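Local coordinates for protein DMATS type aromatic prenyltransferase (Micromonospora olivasterospora, PDB 6ZRX) that probably transfers a dimethylallyl group to C6 of tryptophan, as an ABBA-barrel aromatic prenyltransferase, at residues V259-F264 and S275-I280. Numbering follows the deposited sequence.
Sequences VGSYTF and SIYVPI. With 6C7 (S-(3-methylbut-2-en-1-yl) trihydrogen thiodiphosphate), chain E.
An antiparallel beta hairpin of the ABBA barrel pairs Val259 with Tyr277 and Ser261 with Ser275. Both pairs are hydrogen-bonded. The face carrying these four residues turns inward, and Tyr277 belongs to the prenyl-donor pocket. Tyr277 N gives a nearly straight bond to Val259 O (2.8 Å), and Ser261 N bonds Ser275 O (2.9 Å). Between them Gly260 and Ile276 form a non-hydrogen-bonded pair. Tyr277 CG lies anti to the carbonyl carbon, beside the backbone N (chi1 -50°), and the ring reaches toward strand 258-265. Tyr277 CD1 lies 4.1 Å from Val259 CG1, a loose apolar contact, and Tyr277 CE1 3.6 Å from Ser261 CB. Val259 O and Ser261 OG lie at the ring edge, in its plane. Ser261 OG and Tyr277 OH share a hydrogen bond of 3.1 Å. Tyr277 OH also bonds Lys211, which holds the thiodiphosphate. Tyr277 CE2 packs 3.6 Å from C10 of the ligand's prenyl chain. With an alanine here, Ser261 OG and Lys211 would probably lose a shared partner and a gap would open beside that chain. Bound tryptophan also touches Tyr277. Strands 209-220 and 327-334 flank the hairpin, and outside the barrel Tyr262 and Phe264 pack on helix 173-182.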
loop_
_atom_site.group_PDB
_atom_site.type_symbol
_atom_site.label_atom_id
_atom_site.label_comp_id
_atom_site.label_asym_id
_atom_site.label_seq_id
_atom_site.Cartn_x
_atom_site.Cartn_y
_atom_site.Cartn_z
ATOM N N VAL A 259 6.869 -0.484 8.206
ATOM C CA VAL A 259 7.271 -0.654 6.791
ATOM C C VAL A 259 7.815 0.687 6.330
ATOM O O VAL A 259 7.194 1.719 6.643
ATOM C CB VAL A 259 6.113 -1.150 5.897
ATOM C CG1 VAL A 259 6.489 -1.147 4.427
ATOM C CG2 VAL A 259 5.623 -2.524 6.322
ATOM N N GLY A 260 8.973 0.670 5.684
ATOM C CA GLY A 260 9.562 1.852 5.040
ATOM C C GLY A 260 9.653 1.651 3.549
ATOM O O GLY A 260 9.934 0.517 3.115
ATOM N N SER A 261 9.424 2.697 2.777
ATOM C CA SER A 261 9.540 2.651 1.306
ATOM C C SER A 261 10.578 3.662 0.857
ATOM O O SER A 261 10.673 4.761 1.457
ATOM C CB SER A 261 8.227 2.847 0.616
ATOM O OG SER A 261 7.803 4.185 0.691
ATOM N N TYR A 262 11.354 3.261 -0.127
ATOM C CA TYR A 262 12.462 4.018 -0.715
ATOM C C TYR A 262 12.102 4.207 -2.176
ATOM O O TYR A 262 11.817 3.190 -2.838
ATOM C CB TYR A 262 13.776 3.265 -0.456
ATOM C CG TYR A 262 14.074 3.087 1.012
ATOM C CD1 TYR A 262 13.413 2.130 1.776
ATOM C CD2 TYR A 262 14.973 3.918 1.664
ATOM C CE1 TYR A 262 13.661 1.988 3.135
ATOM C CE2 TYR A 262 15.231 3.789 3.020
ATOM C CZ TYR A 262 14.582 2.817 3.758
ATOM O OH TYR A 262 14.840 2.689 5.094
ATOM N N THR A 263 12.005 5.452 -2.625
ATOM C CA THR A 263 11.733 5.803 -4.035
ATOM C C THR A 263 13.092 5.968 -4.725
ATOM O O THR A 263 13.840 6.887 -4.334
ATOM C CB THR A 263 10.821 7.032 -4.149
ATOM O OG1 THR A 263 9.632 6.822 -3.378
ATOM C CG2 THR A 263 10.408 7.325 -5.575
ATOM N N PHE A 264 13.405 5.069 -5.664
ATOM C CA PHE A 264 14.668 5.032 -6.454
ATOM C C PHE A 264 14.445 5.735 -7.801
ATOM O O PHE A 264 13.477 5.414 -8.480
ATOM C CB PHE A 264 15.122 3.587 -6.630
ATOM C CG PHE A 264 15.627 2.933 -5.369
ATOM C CD1 PHE A 264 16.922 3.166 -4.927
ATOM C CD2 PHE A 264 14.821 2.078 -4.625
ATOM C CE1 PHE A 264 17.397 2.568 -3.769
ATOM C CE2 PHE A 264 15.305 1.478 -3.468
ATOM C CZ PHE A 264 16.593 1.725 -3.046
ATOM N N SER A 275 8.951 7.035 2.607
ATOM C CA SER A 275 7.654 6.999 3.328
ATOM C C SER A 275 7.733 5.962 4.434
ATOM O O SER A 275 8.409 4.930 4.238
ATOM C CB SER A 275 6.488 6.740 2.400
ATOM O OG SER A 275 6.445 7.707 1.366
ATOM N N ILE A 276 7.092 6.250 5.565
ATOM C CA ILE A 276 6.971 5.318 6.714
ATOM C C ILE A 276 5.487 4.972 6.839
ATOM O O ILE A 276 4.658 5.889 6.753
ATOM C CB ILE A 276 7.592 5.915 8.010
ATOM C CG1 ILE A 276 7.385 5.016 9.229
ATOM C CG2 ILE A 276 7.104 7.326 8.280
ATOM C CD1 ILE A 276 8.151 3.731 9.173
ATOM N N TYR A 277 5.184 3.692 6.977
ATOM C CA TYR A 277 3.807 3.152 7.106
ATOM C C TYR A 277 3.687 2.500 8.471
ATOM O O TYR A 277 4.360 1.483 8.716
ATOM C CB TYR A 277 3.503 2.173 5.964
ATOM C CG TYR A 277 3.813 2.711 4.600
ATOM C CD1 TYR A 277 5.121 2.757 4.139
ATOM C CD2 TYR A 277 2.821 3.207 3.768
ATOM C CE1 TYR A 277 5.436 3.277 2.901
ATOM C CE2 TYR A 277 3.122 3.727 2.522
ATOM C CZ TYR A 277 4.436 3.763 2.084
ATOM O OH TYR A 277 4.735 4.269 0.856
ATOM N N VAL A 278 2.860 3.078 9.343
ATOM C CA VAL A 278 2.580 2.538 10.696
ATOM C C VAL A 278 1.281 1.743 10.621
ATOM O O VAL A 278 0.252 2.308 10.244
ATOM C CB VAL A 278 2.494 3.661 11.740
ATOM C CG1 VAL A 278 2.229 3.105 13.128
ATOM C CG2 VAL A 278 3.740 4.530 11.715
ATOM N N PRO A 279 1.285 0.430 10.971
ATOM C CA PRO A 279 0.058 -0.372 11.028
ATOM C C PRO A 279 -0.692 -0.079 12.333
ATOM O O PRO A 279 -0.766 -0.937 13.208
ATOM C CB PRO A 279 0.588 -1.805 10.953
ATOM C CG PRO A 279 1.893 -1.713 11.708
ATOM C CD PRO A 279 2.469 -0.368 11.324
ATOM N N ILE A 280 -1.248 1.121 12.401
ATOM C CA ILE A 280 -1.802 1.772 13.622
ATOM C C ILE A 280 -2.834 0.865 14.295
ATOM O O ILE A 280 -2.912 0.907 15.507
ATOM C CB ILE A 280 -2.354 3.177 13.286
ATOM C CG1 ILE A 280 -2.778 3.932 14.545
ATOM C CG2 ILE A 280 -3.496 3.119 12.270
ATOM C CD1 ILE A 280 -3.045 5.403 14.308
HETATM O O4 6C7 E . 2.658 6.154 -0.950
HETATM P P1 6C7 E . 1.984 5.660 -2.215
HETATM O O6 6C7 E . 1.239 6.747 -2.946
HETATM O O5 6C7 E . 2.922 4.895 -3.133
HETATM O O2 6C7 E . 0.882 4.629 -1.670
HETATM P P3 6C7 E . 0.651 3.052 -1.745
HETATM O O8 6C7 E . -0.620 2.774 -1.006
HETATM O O7 6C7 E . 0.686 2.678 -3.190
HETATM S S9 6C7 E . 2.154 2.086 -0.726
HETATM C C10 6C7 E . 1.321 1.227 0.644
HETATM C C11 6C7 E . 0.764 -0.085 0.214
HETATM C C12 6C7 E . 1.415 -1.244 0.186
HETATM C C13 6C7 E . 2.878 -1.390 0.502
HETATM C C14 6C7 E . 0.744 -2.533 -0.179
#